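Local coordinates for protein alpha-2,3-sialyltransferase (Campylobacter jejuni, PDB 2P2V) that probably transfers sialic acid from CMP-sialic acid to galactose-containing acceptors through an alpha-2,3 linkage, this chain being the N-terminal part, probably catalytic, of a longer protein, at residues A[67-72]-A[148-153]; A[75-80]-A[92-97]; A[49-54]-A[61-66]. One frame throughout, in Å; residues are numbered along the deposited sequence.

Interaction 1: residues A[67-72]-A[148-153]. With CSF (cytidine-5'-monophosphate-3-fluoro-N-acetyl-neuraminic acid), chain O; EDO (1,2-ethanediol), chain D.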
loop_
_atom_site.group_PDB
_atom_site.type_symbol
_atom_site.label_atom_id
_atom_site.label_comp_id
_atom_site.label_asym_id
_atom_site.label_seq_id
_atom_site.Cartn_x
_atom_site.Cartn_y
_atom_site.Cartn_z
ATOM N N PHE A 67 13.657 8.849 -23.010
ATOM C CA PHE A 67 12.553 9.356 -22.191
ATOM C C PHE A 67 11.349 9.443 -23.079
ATOM O O PHE A 67 11.423 10.055 -24.143
ATOM C CB PHE A 67 12.833 10.764 -21.662
ATOM C CG PHE A 67 13.952 10.806 -20.657
ATOM C CD1 PHE A 67 15.266 10.703 -21.104
ATOM C CD2 PHE A 67 13.679 10.881 -19.302
ATOM C CE1 PHE A 67 16.312 10.681 -20.131
ATOM C CE2 PHE A 67 14.713 10.844 -18.350
ATOM C CZ PHE A 67 15.989 10.745 -18.786
ATOM N N PHE A 68 10.247 8.889 -22.601
ATOM C CA PHE A 68 8.982 8.852 -23.417
ATOM C C PHE A 68 7.787 9.274 -22.572
ATOM O O PHE A 68 7.710 9.022 -21.345
ATOM C CB PHE A 68 8.718 7.399 -23.897
ATOM C CG PHE A 68 9.802 6.805 -24.783
ATOM C CD1 PHE A 68 10.231 7.433 -25.981
ATOM C CD2 PHE A 68 10.407 5.617 -24.416
ATOM C CE1 PHE A 68 11.252 6.872 -26.757
ATOM C CE2 PHE A 68 11.374 5.029 -25.223
ATOM C CZ PHE A 68 11.790 5.675 -26.421
ATOM N N ASN A 69 6.787 9.863 -23.239
ATOM C CA ASN A 69 5.597 10.345 -22.580
ATOM C C ASN A 69 4.583 9.202 -22.355
ATOM O O ASN A 69 4.541 8.208 -23.111
ATOM C CB ASN A 69 4.934 11.468 -23.453
ATOM C CG ASN A 69 5.777 12.794 -23.464
ATOM O OD1 ASN A 69 6.597 13.054 -22.558
ATOM N ND2 ASN A 69 5.599 13.586 -24.493
ATOM N N PRO A 70 3.801 9.310 -21.296
ATOM C CA PRO A 70 2.965 8.206 -20.878
ATOM C C PRO A 70 1.969 7.842 -21.966
ATOM O O PRO A 70 1.626 6.699 -22.080
ATOM C CB PRO A 70 2.187 8.782 -19.715
ATOM C CG PRO A 70 3.101 9.826 -19.138
ATOM C CD PRO A 70 3.750 10.439 -20.338
ATOM N N GLY A 71 1.503 8.838 -22.703
ATOM C CA GLY A 71 0.363 8.628 -23.666
ATOM C C GLY A 71 0.704 7.737 -24.862
ATOM O O GLY A 71 -0.192 7.164 -25.492
ATOM N N VAL A 72 1.994 7.613 -25.169
ATOM C CA VAL A 72 2.496 6.752 -26.232
ATOM C C VAL A 72 3.534 5.812 -25.680
ATOM O O VAL A 72 4.252 5.196 -26.431
ATOM C CB VAL A 72 3.147 7.577 -27.393
ATOM C CG1 VAL A 72 2.035 8.387 -28.133
ATOM C CG2 VAL A 72 4.178 8.571 -26.829
ATOM N N ILE A 148 6.735 21.940 -18.052
ATOM C CA ILE A 148 8.029 21.915 -18.696
ATOM C C ILE A 148 8.008 20.941 -19.870
ATOM O O ILE A 148 7.240 19.947 -19.873
ATOM C CB ILE A 148 9.141 21.537 -17.709
ATOM C CG1 ILE A 148 8.945 20.098 -17.176
ATOM C CG2 ILE A 148 9.248 22.644 -16.550
ATOM C CD1 ILE A 148 10.132 19.652 -16.239
ATOM N N THR A 149 8.834 21.215 -20.881
ATOM C CA THR A 149 8.986 20.292 -22.023
ATOM C C THR A 149 9.952 19.187 -21.665
ATOM O O THR A 149 10.628 19.277 -20.621
ATOM C CB THR A 149 9.510 21.040 -23.298
ATOM O OG1 THR A 149 10.771 21.652 -22.996
ATOM C CG2 THR A 149 8.520 22.104 -23.688
ATOM N N SER A 150 10.042 18.153 -22.512
ATOM C CA SER A 150 10.900 16.990 -22.200
ATOM C C SER A 150 12.339 17.375 -22.095
ATOM O O SER A 150 13.052 16.773 -21.322
ATOM C CB SER A 150 10.775 15.876 -23.238
ATOM O OG SER A 150 9.421 15.428 -23.208
ATOM N N GLY A 151 12.786 18.370 -22.868
ATOM C CA GLY A 151 14.194 18.813 -22.715
ATOM C C GLY A 151 14.548 19.238 -21.312
ATOM O O GLY A 151 15.562 18.788 -20.762
ATOM N N VAL A 152 13.740 20.107 -20.747
ATOM C CA VAL A 152 13.806 20.545 -19.360
ATOM C C VAL A 152 13.634 19.383 -18.405
ATOM O O VAL A 152 14.376 19.254 -17.483
ATOM C CB VAL A 152 12.779 21.670 -19.034
ATOM C CG1 VAL A 152 12.907 22.227 -17.604
ATOM C CG2 VAL A 152 12.912 22.820 -20.022
ATOM N N TYR A 153 12.663 18.490 -18.654
ATOM C CA TYR A 153 12.469 17.340 -17.774
ATOM C C TYR A 153 13.731 16.499 -17.686
ATOM O O TYR A 153 14.136 16.101 -16.594
ATOM C CB TYR A 153 11.278 16.486 -18.330
ATOM C CG TYR A 153 10.808 15.410 -17.396
ATOM C CD1 TYR A 153 9.709 15.623 -16.574
ATOM C CD2 TYR A 153 11.454 14.178 -17.348
ATOM C CE1 TYR A 153 9.315 14.625 -15.700
ATOM C CE2 TYR A 153 11.070 13.184 -16.473
ATOM C CZ TYR A 153 9.979 13.417 -15.688
ATOM O OH TYR A 153 9.560 12.438 -14.831
HETATM C C5A CSF O . 4.445 17.281 -27.961
HETATM C C4A CSF O . 5.255 18.556 -27.754
HETATM C C2A CSF O . 7.093 17.216 -26.572
HETATM O O6A CSF O . 6.312 16.053 -26.923
HETATM C C6A CSF O . 5.431 16.105 -28.075
HETATM C C3A CSF O . 6.182 18.443 -26.535
HETATM O O4A CSF O . 4.363 19.633 -27.505
HETATM N N5A CSF O . 3.714 17.452 -29.236
HETATM C C7A CSF O . 4.717 14.761 -28.150
HETATM C C8A CSF O . 5.721 13.617 -28.225
HETATM C C9A CSF O . 5.027 12.239 -28.197
HETATM O O9A CSF O . 5.971 11.160 -28.384
HETATM O O8A CSF O . 6.554 13.807 -29.412
HETATM O O7A CSF O . 3.834 14.646 -27.019
HETATM C C1A CSF O . 7.625 17.068 -25.154
HETATM O OBA CSF O . 8.102 18.109 -24.619
HETATM O OAA CSF O . 7.569 15.936 -24.599
HETATM O O1A CSF O . 8.271 17.462 -27.376
HETATM O O2A CSF O . 8.109 17.906 -29.804
HETATM N N1 CSF O . 12.140 20.792 -29.167
HETATM C C2 CSF O . 12.292 22.209 -29.267
HETATM N N3 CSF O . 11.966 22.862 -30.421
HETATM C C4 CSF O . 11.516 22.160 -31.486
HETATM C C5 CSF O . 11.363 20.770 -31.409
HETATM C C6 CSF O . 11.687 20.100 -30.232
HETATM C "C3'" CSF O . 10.903 18.992 -26.580
HETATM C "C2'" CSF O . 11.584 20.338 -26.736
HETATM C "C1'" CSF O . 12.519 20.093 -27.920
HETATM O "O4'" CSF O . 12.636 18.670 -28.141
HETATM C "C4'" CSF O . 11.860 17.965 -27.172
HETATM P PA CSF O . 8.698 16.902 -28.843
HETATM O "O5'" CSF O . 10.306 17.142 -28.870
HETATM C "C5'" CSF O . 11.161 16.758 -27.795
HETATM O "O3'" CSF O . 10.708 18.685 -25.203
HETATM O "O2'" CSF O . 12.346 20.655 -25.539
HETATM N N4 CSF O . 11.193 22.794 -32.654
HETATM O O2 CSF O . 12.697 22.854 -28.261
HETATM O O3A CSF O . 8.512 15.421 -29.008
HETATM C C10 CSF O . 2.502 16.878 -29.336
HETATM O O10 CSF O . 1.985 16.206 -28.431
HETATM C C11 CSF O . 1.799 17.090 -30.657
HETATM F F3A CSF O . 5.433 18.352 -25.383
HETATM C C1 EDO D . 7.378 15.338 -20.481
HETATM O O1 EDO D . 5.958 15.094 -20.569
HETATM C C2 EDO D . 7.578 16.793 -20.100
HETATM O O2 EDO D . 6.372 17.525 -20.371
HETATM O O HOH W 1 9.393 12.470 -22.773
#
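Asn69 and Ser150 meet beside the carboxylate of the bound sugar nucleotide, and the side chain of Asn69 shows how a loop and a helix start can share one ligand. Its CB leads to CG, turned beside the backbone N (chi1 -71°), and the amide then splits its work. On one branch, Asn69 ND2 donates an almost straight bond (168°) to CSF OAA at 3.1 Å, with a weak, bent second bond to CSF O7A. The other branch, Asn69 OD1, accepts from a water and, at 2.9 Å, from O1 of 1,2-ethanediol, probably from the crystallisation liquor. That same water donates to Ser150 OG at 3.0 Å, bridging the segments where the side chains make no direct hydrogen bond. From 148-153, Ser150 N gives a bond to CSF OBA at 2.9 Å, so both carboxylate oxygens are gripped, while Gly151 N reaches CSF O3' of the ribose. Behind this polar layer, Phe67 CD2 lies 4.4 Å from Tyr153 CD2, near the plane of the tyrosine ring; Tyr153 OH is held by Thr98 O. Backbone N-H groups at the first turn of helix 150-161, joined by a side-chain amide from the loop just after strand 62-68, form part of this sialyltransferase's donor-sugar pocket.

Interaction 2: residues A[75-80]-A[92-97]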
loop_
_atom_site.group_PDB
_atom_site.type_symbol
_atom_site.label_atom_id
_atom_site.label_comp_id
_atom_site.label_asym_id
_atom_site.label_seq_id
_atom_site.Cartn_x
_atom_site.Cartn_y
_atom_site.Cartn_z
ATOM N N GLN A 75 3.701 2.076 -27.234
ATOM C CA GLN A 75 4.345 1.980 -28.545
ATOM C C GLN A 75 5.859 2.318 -28.459
ATOM O O GLN A 75 6.697 1.641 -29.064
ATOM C CB GLN A 75 3.644 2.901 -29.539
ATOM C CG GLN A 75 2.179 2.470 -29.781
ATOM C CD GLN A 75 1.158 3.059 -28.800
ATOM O OE1 GLN A 75 1.501 3.583 -27.734
ATOM N NE2 GLN A 75 -0.143 2.962 -29.173
ATOM N N GLN A 76 6.208 3.317 -27.653
ATOM C CA GLN A 76 7.628 3.723 -27.638
ATOM C C GLN A 76 8.486 2.653 -26.972
ATOM O O GLN A 76 9.677 2.451 -27.342
ATOM C CB GLN A 76 7.796 5.019 -26.854
ATOM C CG GLN A 76 7.209 6.280 -27.429
ATOM C CD GLN A 76 7.894 6.780 -28.668
ATOM O OE1 GLN A 76 8.468 6.020 -29.457
ATOM N NE2 GLN A 76 7.869 8.096 -28.828
ATOM N N TYR A 77 7.949 2.023 -25.932
ATOM C CA TYR A 77 8.686 0.916 -25.253
ATOM C C TYR A 77 9.021 -0.198 -26.249
ATOM O O TYR A 77 10.121 -0.663 -26.340
ATOM C CB TYR A 77 7.834 0.372 -24.104
ATOM C CG TYR A 77 8.505 -0.711 -23.284
ATOM C CD1 TYR A 77 9.423 -0.375 -22.275
ATOM C CD2 TYR A 77 8.261 -2.054 -23.527
ATOM C CE1 TYR A 77 10.052 -1.382 -21.524
ATOM C CE2 TYR A 77 8.886 -3.080 -22.759
ATOM C CZ TYR A 77 9.739 -2.713 -21.755
ATOM O OH TYR A 77 10.297 -3.748 -21.047
ATOM N N HIS A 78 8.007 -0.614 -27.021
ATOM C CA HIS A 78 8.191 -1.612 -28.055
ATOM C C HIS A 78 9.195 -1.104 -29.128
ATOM O O HIS A 78 10.089 -1.843 -29.559
ATOM C CB HIS A 78 6.768 -1.819 -28.675
ATOM C CG HIS A 78 6.791 -2.599 -29.954
ATOM N ND1 HIS A 78 7.379 -3.835 -30.063
ATOM C CD2 HIS A 78 6.268 -2.315 -31.175
ATOM C CE1 HIS A 78 7.277 -4.259 -31.309
ATOM N NE2 HIS A 78 6.599 -3.351 -32.000
ATOM N N THR A 79 9.102 0.158 -29.505
ATOM C CA THR A 79 10.008 0.724 -30.534
ATOM C C THR A 79 11.432 0.664 -30.001
ATOM O O THR A 79 12.338 0.222 -30.695
ATOM C CB THR A 79 9.642 2.168 -30.909
ATOM O OG1 THR A 79 8.306 2.216 -31.458
ATOM C CG2 THR A 79 10.585 2.697 -31.994
ATOM N N ALA A 80 11.604 1.111 -28.766
ATOM C CA ALA A 80 12.953 1.019 -28.147
ATOM C C ALA A 80 13.540 -0.406 -28.051
ATOM O O ALA A 80 14.773 -0.607 -28.250
ATOM C CB ALA A 80 12.886 1.726 -26.767
ATOM N N LYS A 92 20.603 2.156 -22.479
ATOM C CA LYS A 92 20.820 1.611 -21.161
ATOM C C LYS A 92 19.669 1.721 -20.177
ATOM O O LYS A 92 19.599 0.933 -19.237
ATOM C CB LYS A 92 22.121 2.127 -20.528
ATOM C CG LYS A 92 23.350 1.622 -21.306
ATOM C CD LYS A 92 24.575 2.469 -20.946
ATOM C CE LYS A 92 25.857 1.760 -21.354
ATOM N NZ LYS A 92 25.981 0.501 -20.568
ATOM N N ASN A 93 18.769 2.672 -20.396
ATOM C CA ASN A 93 17.696 2.893 -19.436
ATOM C C ASN A 93 16.521 3.451 -20.194
ATOM O O ASN A 93 16.693 4.210 -21.103
ATOM C CB ASN A 93 18.051 4.003 -18.424
ATOM C CG ASN A 93 19.143 3.584 -17.441
ATOM O OD1 ASN A 93 18.834 3.048 -16.406
ATOM N ND2 ASN A 93 20.421 3.875 -17.759
ATOM N N ILE A 94 15.322 3.174 -19.716
ATOM C CA ILE A 94 14.136 3.719 -20.401
ATOM C C ILE A 94 13.231 4.359 -19.368
ATOM O O ILE A 94 12.770 3.667 -18.463
ATOM C CB ILE A 94 13.298 2.607 -21.133
ATOM C CG1 ILE A 94 14.122 1.940 -22.224
ATOM C CG2 ILE A 94 12.049 3.287 -21.731
ATOM C CD1 ILE A 94 13.430 0.676 -22.883
ATOM N N PHE A 95 13.009 5.675 -19.446
ATOM C CA PHE A 95 12.130 6.369 -18.499
ATOM C C PHE A 95 10.792 6.753 -19.138
ATOM O O PHE A 95 10.763 7.102 -20.316
ATOM C CB PHE A 95 12.685 7.706 -18.068
ATOM C CG PHE A 95 13.899 7.583 -17.143
ATOM C CD1 PHE A 95 15.127 7.394 -17.696
ATOM C CD2 PHE A 95 13.758 7.676 -15.773
ATOM C CE1 PHE A 95 16.286 7.269 -16.861
ATOM C CE2 PHE A 95 14.884 7.552 -14.925
ATOM C CZ PHE A 95 16.140 7.371 -15.511
ATOM N N CYS A 96 9.762 6.778 -18.305
ATOM C CA CYS A 96 8.498 7.426 -18.652
ATOM C C CYS A 96 8.475 8.776 -17.965
ATOM O O CYS A 96 8.596 8.851 -16.724
ATOM C CB CYS A 96 7.352 6.534 -18.178
ATOM S SG CYS A 96 5.801 7.229 -18.783
ATOM N N SER A 97 8.474 9.847 -18.746
ATOM C CA SER A 97 8.461 11.229 -18.251
ATOM C C SER A 97 7.134 11.581 -17.555
ATOM O O SER A 97 6.094 11.881 -18.207
ATOM C CB SER A 97 8.724 12.177 -19.399
ATOM O OG SER A 97 9.866 11.813 -20.157
#
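Ile94 meets Tyr77 and Ala80 inside a beta-alpha-beta unit, strand 62-68, helix 73-85 and strand 90-96, in which the crossover helix packs on the parallel sheet. The contact between the segments is wholly apolar and falls on one methyl group. Ile94 CG1 stands beside the backbone N (chi1 -62°) and the chain runs on extended, which carries CD1 away from the strand toward the helix. There Ile94 CD1 lies 4.1 Å from Ala80 CB and 4.2 Å from Tyr77 CE1, approaching the ring obliquely. The tyrosine and isoleucine side chains cross at about a right angle. Since Tyr77 and Ala80 are three residues apart, both are presented on the same side of the helix, and the alanine methyl and the tyrosine ring touch the same isoleucine carbon.

Polar groups work at the borders of this packing. Tyr77 OH bonds to Asp119, tying the far end of the ring to another part of the chain. On the helix, His78 ND1 is hydrogen-bonded to Tyr139 OH of the second subunit, so one helix serves both the sheet and the assembly. Gln75 O takes two donors from a single residue: Thr79 N at 2.9 Å, and Thr79 OG1, also at 2.9 Å, standing 46° out of the carbonyl plane.

Interaction 3: residues A[49-54]-A[61-66]. With CSF (cytidine-5'-monophosphate-3-fluoro-N-acetyl-neuraminic acid), chain O.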
loop_
_atom_site.group_PDB
_atom_site.type_symbol
_atom_site.label_atom_id
_atom_site.label_comp_id
_atom_site.label_asym_id
_atom_site.label_seq_id
_atom_site.Cartn_x
_atom_site.Cartn_y
_atom_site.Cartn_z
ATOM N N ASN A 49 11.505 10.892 -26.853
ATOM C CA ASN A 49 10.433 10.904 -27.848
ATOM C C ASN A 49 10.887 10.332 -29.198
ATOM O O ASN A 49 11.427 9.229 -29.213
ATOM C CB ASN A 49 9.815 12.293 -27.914
ATOM C CG ASN A 49 9.248 12.751 -26.551
ATOM O OD1 ASN A 49 9.004 11.940 -25.662
ATOM N ND2 ASN A 49 9.014 14.040 -26.409
ATOM N N GLN A 50 10.600 11.027 -30.318
ATOM C CA GLN A 50 10.919 10.455 -31.624
ATOM C C GLN A 50 12.373 10.712 -32.074
ATOM O O GLN A 50 12.607 11.085 -33.215
ATOM C CB GLN A 50 9.923 10.963 -32.665
ATOM C CG GLN A 50 8.537 10.377 -32.504
ATOM C CD GLN A 50 7.697 11.079 -31.421
ATOM O OE1 GLN A 50 7.547 10.554 -30.325
ATOM N NE2 GLN A 50 7.121 12.250 -31.743
ATOM N N PHE A 51 13.359 10.473 -31.207
ATOM C CA PHE A 51 14.751 10.745 -31.556
ATOM C C PHE A 51 15.212 9.897 -32.768
ATOM O O PHE A 51 16.061 10.311 -33.576
ATOM C CB PHE A 51 15.677 10.509 -30.325
ATOM C CG PHE A 51 15.756 9.087 -29.908
ATOM C CD1 PHE A 51 14.868 8.565 -28.969
ATOM C CD2 PHE A 51 16.692 8.241 -30.479
ATOM C CE1 PHE A 51 14.897 7.206 -28.638
ATOM C CE2 PHE A 51 16.746 6.885 -30.152
ATOM C CZ PHE A 51 15.832 6.359 -29.227
ATOM N N TYR A 52 14.678 8.685 -32.858
ATOM C CA TYR A 52 15.101 7.687 -33.855
ATOM C C TYR A 52 14.604 8.036 -35.268
ATOM O O TYR A 52 14.987 7.365 -36.249
ATOM C CB TYR A 52 14.573 6.285 -33.485
ATOM C CG TYR A 52 13.115 6.277 -33.097
ATOM C CD1 TYR A 52 12.724 6.533 -31.776
ATOM C CD2 TYR A 52 12.131 6.017 -34.035
ATOM C CE1 TYR A 52 11.426 6.565 -31.405
ATOM C CE2 TYR A 52 10.812 6.053 -33.675
ATOM C CZ TYR A 52 10.451 6.316 -32.352
ATOM O OH TYR A 52 9.127 6.325 -31.973
ATOM N N PHE A 53 13.759 9.049 -35.352
ATOM C CA PHE A 53 13.386 9.652 -36.642
ATOM C C PHE A 53 14.611 10.259 -37.350
ATOM O O PHE A 53 14.594 10.433 -38.583
ATOM C CB PHE A 53 12.346 10.745 -36.452
ATOM C CG PHE A 53 10.903 10.261 -36.370
ATOM C CD1 PHE A 53 10.556 9.095 -35.685
ATOM C CD2 PHE A 53 9.883 11.017 -36.944
ATOM C CE1 PHE A 53 9.219 8.698 -35.571
ATOM C CE2 PHE A 53 8.521 10.603 -36.872
ATOM C CZ PHE A 53 8.206 9.442 -36.180
ATOM N N GLU A 54 15.676 10.552 -36.593
ATOM C CA GLU A 54 16.916 11.112 -37.156
ATOM C C GLU A 54 17.469 10.249 -38.282
ATOM O O GLU A 54 17.499 9.019 -38.179
ATOM C CB GLU A 54 17.996 11.319 -36.060
ATOM C CG GLU A 54 18.574 10.034 -35.488
ATOM C CD GLU A 54 19.553 10.280 -34.349
ATOM O OE1 GLU A 54 19.728 11.464 -33.988
ATOM O OE2 GLU A 54 20.162 9.293 -33.822
ATOM N N LYS A 61 25.474 6.160 -31.292
ATOM C CA LYS A 61 24.563 5.018 -31.169
ATOM C C LYS A 61 24.270 4.660 -29.719
ATOM O O LYS A 61 23.324 3.898 -29.450
ATOM C CB LYS A 61 25.171 3.795 -31.873
ATOM C CG LYS A 61 25.274 3.884 -33.405
ATOM C CD LYS A 61 25.797 2.551 -33.981
ATOM C CE LYS A 61 24.710 1.445 -33.908
ATOM N NZ LYS A 61 25.141 0.021 -34.206
ATOM N N LYS A 62 25.113 5.156 -28.791
ATOM C CA LYS A 62 25.019 4.823 -27.369
ATOM C C LYS A 62 24.215 5.869 -26.596
ATOM O O LYS A 62 24.661 7.010 -26.422
ATOM C CB LYS A 62 26.399 4.599 -26.743
ATOM C CG LYS A 62 27.269 3.700 -27.640
ATOM C CD LYS A 62 28.421 3.078 -26.893
ATOM C CE LYS A 62 29.061 2.008 -27.761
ATOM N NZ LYS A 62 30.355 1.460 -27.186
ATOM N N ILE A 63 22.975 5.494 -26.233
ATOM C CA ILE A 63 22.113 6.333 -25.412
ATOM C C ILE A 63 22.087 5.853 -23.946
ATOM O O ILE A 63 21.808 4.662 -23.656
ATOM C CB ILE A 63 20.656 6.454 -26.030
ATOM C CG1 ILE A 63 20.708 6.998 -27.455
ATOM C CG2 ILE A 63 19.870 7.408 -25.161
ATOM C CD1 ILE A 63 19.414 6.736 -28.293
ATOM N N LYS A 64 22.431 6.732 -23.004
ATOM C CA LYS A 64 22.375 6.379 -21.625
ATOM C C LYS A 64 20.919 6.240 -21.141
ATOM O O LYS A 64 20.601 5.300 -20.423
ATOM C CB LYS A 64 23.130 7.404 -20.731
ATOM C CG LYS A 64 23.224 7.006 -19.260
ATOM C CD LYS A 64 24.180 5.805 -18.974
ATOM C CE LYS A 64 24.523 5.709 -17.490
ATOM N NZ LYS A 64 25.504 4.609 -17.245
ATOM N N ALA A 65 20.038 7.148 -21.521
ATOM C CA ALA A 65 18.627 6.919 -21.147
ATOM C C ALA A 65 17.795 7.527 -22.242
ATOM O O ALA A 65 18.128 8.575 -22.767
ATOM C CB ALA A 65 18.260 7.570 -19.879
ATOM N N VAL A 66 16.640 6.915 -22.497
ATOM C CA VAL A 66 15.669 7.554 -23.346
ATOM C C VAL A 66 14.460 7.886 -22.528
ATOM O O VAL A 66 14.200 7.231 -21.506
ATOM C CB VAL A 66 15.174 6.615 -24.535
ATOM C CG1 VAL A 66 16.316 6.351 -25.577
ATOM C CG2 VAL A 66 14.605 5.299 -24.000
HETATM C C5A CSF O . 4.445 17.281 -27.961
HETATM C C4A CSF O . 5.255 18.556 -27.754
HETATM C C2A CSF O . 7.093 17.216 -26.572
HETATM O O6A CSF O . 6.312 16.053 -26.923
HETATM C C6A CSF O . 5.431 16.105 -28.075
HETATM C C3A CSF O . 6.182 18.443 -26.535
HETATM O O4A CSF O . 4.363 19.633 -27.505
HETATM N N5A CSF O . 3.714 17.452 -29.236
HETATM C C7A CSF O . 4.717 14.761 -28.150
HETATM C C8A CSF O . 5.721 13.617 -28.225
HETATM C C9A CSF O . 5.027 12.239 -28.197
HETATM O O9A CSF O . 5.971 11.160 -28.384
HETATM O O8A CSF O . 6.554 13.807 -29.412
HETATM O O7A CSF O . 3.834 14.646 -27.019
HETATM C C1A CSF O . 7.625 17.068 -25.154
HETATM O OBA CSF O . 8.102 18.109 -24.619
HETATM O OAA CSF O . 7.569 15.936 -24.599
HETATM O O1A CSF O . 8.271 17.462 -27.376
HETATM O O2A CSF O . 8.109 17.906 -29.804
HETATM N N1 CSF O . 12.140 20.792 -29.167
HETATM C C2 CSF O . 12.292 22.209 -29.267
HETATM N N3 CSF O . 11.966 22.862 -30.421
HETATM C C4 CSF O . 11.516 22.160 -31.486
HETATM C C5 CSF O . 11.363 20.770 -31.409
HETATM C C6 CSF O . 11.687 20.100 -30.232
HETATM C "C3'" CSF O . 10.903 18.992 -26.580
HETATM C "C2'" CSF O . 11.584 20.338 -26.736
HETATM C "C1'" CSF O . 12.519 20.093 -27.920
HETATM O "O4'" CSF O . 12.636 18.670 -28.141
HETATM C "C4'" CSF O . 11.860 17.965 -27.172
HETATM P PA CSF O . 8.698 16.902 -28.843
HETATM O "O5'" CSF O . 10.306 17.142 -28.870
HETATM C "C5'" CSF O . 11.161 16.758 -27.795
HETATM O "O3'" CSF O . 10.708 18.685 -25.203
HETATM O "O2'" CSF O . 12.346 20.655 -25.539
HETATM N N4 CSF O . 11.193 22.794 -32.654
HETATM O O2 CSF O . 12.697 22.854 -28.261
HETATM O O3A CSF O . 8.512 15.421 -29.008
HETATM C C10 CSF O . 2.502 16.878 -29.336
HETATM O O10 CSF O . 1.985 16.206 -28.431
HETATM C C11 CSF O . 1.799 17.090 -30.657
HETATM F F3A CSF O . 5.433 18.352 -25.383
#
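The donor-sugar pocket of this sialyltransferase is backed here by a small hydrophobic contact, in which Phe51 of the loop after strand 44-48 lies against Ile63 and Val66 of the next strand in the parallel sheet. Phe51 CG sits between the backbone N and the carbonyl carbon (chi1 67°), which turns the ring toward the strand. The far rim of the ring does the touching, most closely at two carbons: Phe51 CE2 meets Ile63 CD1 at 3.3 Å, a tight approach, and Phe51 CE1 meets Val66 CG1 at 3.5 Å, with CZ between the two methyl groups. Ile63 comes from the opposite direction, whereas Val66 crosses the phenylalanine at about a right angle; both methyl groups reach the ring obliquely. Tyr52 CD1 lies over one face of the Phe51 ring, toward its rim, and the ring also meets Tyr89 edge-to-face.

The residues just before it turn to the ligand. Asn49 ND2 donates to CSF O3A of the phosphate and to CSF OAA of the carboxylate, linking two anionic groups. Gln50, at the centre of an inverse gamma turn, bends at chi2 and offers its amide to the sugar's glycerol tail: Gln50 NE2 donates to CSF O8A at 2.9 Å, while Gln50 OE1 accepts from CSF O9A at 2.6 Å.

All three contacts gather round strand 62-68 of the parallel sheet. Interaction 3 comes first along the chain and closes before interaction 1 opens; interaction 2 is nested within the loop that interaction 1 closes. Their centres lie about 10 to 13 Å apart. Backbone bonds stitch them together, among them Phe68 N to Phe95 O between interactions 1 and 2, and Phe67 O to Asn49 N between interactions 1 and 3. Tyr52 OH and Gln76 OE1, 2.6 Å apart, connect interactions 2 and 3. Interactions 1 and 3 both hold the donor analogue, whereas the central contact of interaction 2 is sheet-helix packing beside that pocket, illustrating how binding loops rise from a packed sheet.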